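Long-range contact in possible marr-transcriptional regulator (Streptomyces coelicolor, PDB 4B8X), which is of unknown function but probably binds DNA through a winged-helix domain as a MarR-family transcriptional regulator: residues Gly32-Leu44 with Asn70-Ala82. Residues are numbered along the deposited sequence; the frame is centred on the assembly and turned at random.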
loop_
_atom_site.group_PDB
_atom_site.type_symbol
_atom_site.label_atom_id
_atom_site.label_comp_id
_atom_site.label_asym_id
_atom_site.label_seq_id
_atom_site.Cartn_x
_atom_site.Cartn_y
_atom_site.Cartn_z
ATOM N N GLY A 32 7.105 -2.221 19.235
ATOM C CA GLY A 32 5.694 -1.913 19.433
ATOM C C GLY A 32 5.112 -1.028 18.337
ATOM O O GLY A 32 4.013 -0.491 18.479
ATOM N N LEU A 33 5.839 -0.900 17.228
ATOM C CA LEU A 33 5.447 -0.009 16.142
ATOM C C LEU A 33 4.909 -0.780 14.960
ATOM O O LEU A 33 5.216 -1.951 14.799
ATOM C CB LEU A 33 6.664 0.790 15.638
ATOM C CG LEU A 33 7.329 1.710 16.663
ATOM C CD1 LEU A 33 8.638 2.224 16.115
ATOM C CD2 LEU A 33 6.409 2.855 17.038
ATOM N N THR A 34 4.135 -0.079 14.135
ATOM C CA THR A 34 3.956 -0.408 12.732
ATOM C C THR A 34 4.767 0.585 11.915
ATOM O O THR A 34 5.242 1.597 12.451
ATOM C CB THR A 34 2.488 -0.258 12.331
ATOM O OG1 THR A 34 2.099 1.114 12.518
ATOM C CG2 THR A 34 1.594 -1.209 13.122
ATOM N N PHE A 35 4.933 0.337 10.627
ATOM C CA PHE A 35 5.728 1.243 9.835
ATOM C C PHE A 35 5.095 2.632 9.820
ATOM O O PHE A 35 5.798 3.628 9.848
ATOM C CB PHE A 35 5.953 0.693 8.421
ATOM C CG PHE A 35 7.038 1.406 7.666
ATOM C CD1 PHE A 35 8.346 1.333 8.098
ATOM C CD2 PHE A 35 6.767 2.109 6.525
ATOM C CE1 PHE A 35 9.362 1.959 7.422
ATOM C CE2 PHE A 35 7.777 2.756 5.836
ATOM C CZ PHE A 35 9.080 2.670 6.280
ATOM N N ALA A 36 3.764 2.690 9.782
ATOM C CA ALA A 36 3.052 3.965 9.800
ATOM C C ALA A 36 3.396 4.766 11.073
ATOM O O ALA A 36 3.597 5.989 11.030
ATOM C CB ALA A 36 1.546 3.731 9.702
ATOM N N ARG A 37 3.450 4.100 12.209
ATOM C CA ARG A 37 3.798 4.790 13.445
ATOM C C ARG A 37 5.263 5.216 13.470
ATOM O O ARG A 37 5.594 6.300 13.959
ATOM C CB ARG A 37 3.433 3.950 14.668
ATOM C CG ARG A 37 1.925 3.721 14.746
ATOM C CD ARG A 37 1.448 3.461 16.162
ATOM N NE ARG A 37 1.817 2.132 16.662
ATOM C CZ ARG A 37 1.131 1.012 16.434
ATOM N NH1 ARG A 37 0.080 1.023 15.631
ATOM N NH2 ARG A 37 1.535 -0.130 16.967
ATOM N N TYR A 38 6.131 4.382 12.908
ATOM C CA TYR A 38 7.533 4.726 12.738
ATOM C C TYR A 38 7.665 5.992 11.904
ATOM O O TYR A 38 8.415 6.894 12.270
ATOM C CB TYR A 38 8.274 3.533 12.111
ATOM C CG TYR A 38 9.639 3.894 11.597
ATOM C CD1 TYR A 38 10.718 3.979 12.476
ATOM C CD2 TYR A 38 9.858 4.166 10.260
ATOM C CE1 TYR A 38 11.961 4.346 12.016
ATOM C CE2 TYR A 38 11.089 4.548 9.780
ATOM C CZ TYR A 38 12.142 4.619 10.653
ATOM O OH TYR A 38 13.361 4.984 10.180
ATOM N N GLU A 39 6.946 6.062 10.792
ATOM C CA GLU A 39 7.058 7.218 9.916
ATOM C C GLU A 39 6.644 8.499 10.629
ATOM O O GLU A 39 7.218 9.565 10.404
ATOM C CB GLU A 39 6.229 7.035 8.655
ATOM C CG GLU A 39 6.706 5.916 7.737
ATOM C CD GLU A 39 5.709 5.630 6.608
ATOM O OE1 GLU A 39 4.556 5.160 6.839
ATOM O OE2 GLU A 39 6.094 5.874 5.472
ATOM N N ALA A 40 5.630 8.418 11.473
ATOM C CA ALA A 40 5.194 9.601 12.229
ATOM C C ALA A 40 6.292 10.083 13.201
ATOM O O ALA A 40 6.544 11.300 13.333
ATOM C CB ALA A 40 3.899 9.314 12.970
ATOM N N LEU A 41 6.943 9.147 13.887
ATOM C CA LEU A 41 8.039 9.502 14.783
ATOM C C LEU A 41 9.174 10.150 13.996
ATOM O O LEU A 41 9.748 11.158 14.436
ATOM C CB LEU A 41 8.591 8.300 15.526
ATOM C CG LEU A 41 7.668 7.670 16.568
ATOM C CD1 LEU A 41 8.245 6.383 17.116
ATOM C CD2 LEU A 41 7.414 8.654 17.704
ATOM N N VAL A 42 9.553 9.597 12.843
ATOM C CA VAL A 42 10.642 10.171 12.067
ATOM C C VAL A 42 10.264 11.614 11.682
ATOM O O VAL A 42 11.097 12.517 11.774
ATOM C CB VAL A 42 10.949 9.342 10.793
ATOM C CG1 VAL A 42 11.944 10.093 9.926
ATOM C CG2 VAL A 42 11.483 7.982 11.180
ATOM N N LEU A 43 9.026 11.850 11.239
ATOM C CA LEU A 43 8.598 13.181 10.869
ATOM C C LEU A 43 8.840 14.151 12.024
ATOM O O LEU A 43 9.329 15.270 11.841
ATOM C CB LEU A 43 7.132 13.142 10.470
ATOM C CG LEU A 43 6.463 14.475 10.116
ATOM C CD1 LEU A 43 7.117 15.199 8.956
ATOM C CD2 LEU A 43 4.974 14.257 9.839
ATOM N N LEU A 44 8.434 13.750 13.229
ATOM C CA LEU A 44 8.619 14.623 14.388
ATOM C C LEU A 44 10.103 14.944 14.649
ATOM O O LEU A 44 10.433 16.043 15.063
ATOM C CB LEU A 44 7.933 14.029 15.616
ATOM C CG LEU A 44 6.405 13.966 15.537
ATOM C CD1 LEU A 44 5.877 13.231 16.756
ATOM C CD2 LEU A 44 5.806 15.368 15.412
ATOM N N ASN A 70 -5.327 7.702 15.356
ATOM C CA ASN A 70 -4.985 6.320 15.744
ATOM C C ASN A 70 -3.491 6.180 16.017
ATOM O O ASN A 70 -3.047 5.634 17.037
ATOM C CB ASN A 70 -5.464 5.350 14.651
ATOM C CG ASN A 70 -5.289 3.867 15.006
ATOM O OD1 ASN A 70 -4.194 3.310 14.913
ATOM N ND2 ASN A 70 -6.405 3.188 15.298
ATOM N N THR A 71 -2.711 6.672 15.079
ATOM C CA THR A 71 -1.248 6.598 15.186
ATOM C C THR A 71 -0.681 7.369 16.367
ATOM O O THR A 71 0.106 6.810 17.161
ATOM C CB THR A 71 -0.622 7.065 13.864
ATOM O OG1 THR A 71 -0.781 6.011 12.924
ATOM C CG2 THR A 71 0.882 7.428 14.013
ATOM N N VAL A 72 -1.075 8.625 16.497
ATOM C CA VAL A 72 -0.589 9.471 17.593
ATOM C C VAL A 72 -1.018 8.889 18.921
ATOM O O VAL A 72 -0.224 8.827 19.854
ATOM C CB VAL A 72 -1.079 10.931 17.452
ATOM C CG1 VAL A 72 -0.850 11.754 18.742
ATOM C CG2 VAL A 72 -0.398 11.609 16.262
ATOM N N ASP A 73 -2.276 8.451 19.013
ATOM C CA ASP A 73 -2.797 7.990 20.303
ATOM C C ASP A 73 -2.070 6.659 20.669
ATOM O O ASP A 73 -1.748 6.423 21.840
ATOM C CB ASP A 73 -4.349 7.967 20.340
ATOM C CG ASP A 73 -4.979 9.387 20.522
ATOM O OD1 ASP A 73 -4.265 10.409 20.550
ATOM O OD2 ASP A 73 -6.237 9.506 20.640
ATOM N N ARG A 74 -1.749 5.798 19.700
ATOM C CA ARG A 74 -0.980 4.581 19.995
ATOM C C ARG A 74 0.477 4.902 20.397
ATOM O O ARG A 74 1.075 4.207 21.215
ATOM C CB ARG A 74 -1.005 3.608 18.808
ATOM C CG ARG A 74 -2.378 3.028 18.476
ATOM C CD ARG A 74 -2.782 1.934 19.445
ATOM N NE ARG A 74 -1.714 0.968 19.678
ATOM C CZ ARG A 74 -1.768 -0.319 19.346
ATOM N NH1 ARG A 74 -2.849 -0.827 18.763
ATOM N NH2 ARG A 74 -0.732 -1.100 19.612
ATOM N N LEU A 75 1.043 5.965 19.828
ATOM C CA LEU A 75 2.377 6.419 20.218
ATOM C C LEU A 75 2.326 6.974 21.646
ATOM O O LEU A 75 3.263 6.754 22.423
ATOM C CB LEU A 75 2.952 7.447 19.239
ATOM C CG LEU A 75 3.313 6.855 17.868
ATOM C CD1 LEU A 75 3.576 7.977 16.860
ATOM C CD2 LEU A 75 4.506 5.912 17.953
ATOM N N VAL A 76 1.242 7.680 22.003
ATOM C CA VAL A 76 1.069 8.163 23.377
ATOM C C VAL A 76 0.945 6.969 24.331
ATOM O O VAL A 76 1.561 6.951 25.394
ATOM C CB VAL A 76 -0.192 9.059 23.526
ATOM C CG1 VAL A 76 -0.482 9.360 24.997
ATOM C CG2 VAL A 76 -0.038 10.325 22.703
ATOM N N ARG A 77 0.139 5.988 23.951
ATOM C CA ARG A 77 -0.049 4.803 24.783
ATOM C C ARG A 77 1.299 4.148 25.132
ATOM O O ARG A 77 1.516 3.673 26.259
ATOM C CB ARG A 77 -1.004 3.838 24.068
ATOM C CG ARG A 77 -1.553 2.725 24.917
ATOM C CD ARG A 77 -2.266 1.691 24.052
ATOM N NE ARG A 77 -3.377 2.215 23.253
ATOM C CZ ARG A 77 -4.126 1.464 22.434
ATOM N NH1 ARG A 77 -3.844 0.167 22.243
ATOM N NH2 ARG A 77 -5.122 2.017 21.763
ATOM N N SER A 78 2.227 4.187 24.174
ATOM C CA SER A 78 3.566 3.607 24.325
ATOM C C SER A 78 4.608 4.559 24.987
ATOM O O SER A 78 5.787 4.176 25.159
ATOM C CB SER A 78 4.115 3.157 22.943
ATOM O OG SER A 78 3.236 2.237 22.284
ATOM N N GLY A 79 4.192 5.777 25.341
ATOM C CA GLY A 79 5.113 6.762 25.918
ATOM C C GLY A 79 6.075 7.440 24.966
ATOM O O GLY A 79 7.047 8.058 25.408
ATOM N N LEU A 80 5.780 7.351 23.671
ATOM C CA LEU A 80 6.695 7.851 22.635
ATOM C C LEU A 80 6.362 9.262 22.137
ATOM O O LEU A 80 7.218 9.908 21.517
ATOM C CB LEU A 80 6.718 6.860 21.467
ATOM C CG LEU A 80 6.985 5.398 21.855
ATOM C CD1 LEU A 80 7.039 4.541 20.594
ATOM C CD2 LEU A 80 8.241 5.194 22.714
ATOM N N VAL A 81 5.133 9.714 22.380
ATOM C CA VAL A 81 4.656 11.015 22.011
ATOM C C VAL A 81 3.783 11.511 23.178
ATOM O O VAL A 81 3.221 10.706 23.930
ATOM C CB VAL A 81 3.818 10.914 20.704
ATOM C CG1 VAL A 81 2.935 12.147 20.458
ATOM C CG2 VAL A 81 4.748 10.633 19.534
ATOM N N ALA A 82 3.699 12.826 23.306
ATOM C CA ALA A 82 2.761 13.513 24.181
ATOM C C ALA A 82 1.922 14.505 23.372
ATOM O O ALA A 82 2.378 15.060 22.402
ATOM C CB ALA A 82 3.526 14.241 25.286
HETATM O O HOH W 1 3.203 2.465 19.159
HETATM O O HOH W 2 2.114 -0.884 20.628
HETATM O O HOH W 3 -1.503 3.352 14.035
#
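Arg-37 lies across helix 70-77 where it meets Thr-71 and Arg-74, its CD 3.6 Å from Arg-74 CB and its CG against the methyl of Thr-71. That methyl, CG2, also sits on Ala-40 CB at 3.7 Å. The bend at chi3 (-73°) turns the Arg-37 guanidinium back toward the loop before its own helix, where NH2 gives Gly-32 O a nearly straight bond (2.9 Å) lying in the guanidinium plane. In the conformer given, one of two for Arg-74, its guanidinium stacks on one face, planes 26° apart, and water 2 joins its NH2 to Gly-32 O. Water 1 accepts from Arg-37 NE, and water 3 ties Arg-37 NH1 to Asn-70 OD1 and Thr-71 OG1. With an alanine here instead of Arg-37, Gly-32 O would probably lose its direct tie to the helix, and Thr-71 and Arg-74 CB the aliphatic chain packed on them. Deeper in, Leu-75 CD2 meets Leu-33 CD2 at 3.7 Å and also Leu-41 CD1, while its CD1 reaches Ala-40 CB. Leu-41 continues the apolar seam with CD2 on Val-81 CG2 (3.8 Å). Helix segments 35-44 and 70-77 cross at 82°, axes 9.6 Å apart at closest approach. Helix 65-77, following helix 54-61, holds the recognition-helix position of the winged helix-turn-helix, so the contact probably seats it on helix 35-45; Leu-41 and Leu-44 also touch Ile-97 of strand 93-97, and Ala-40 rests on Leu-61 of helix 54-61.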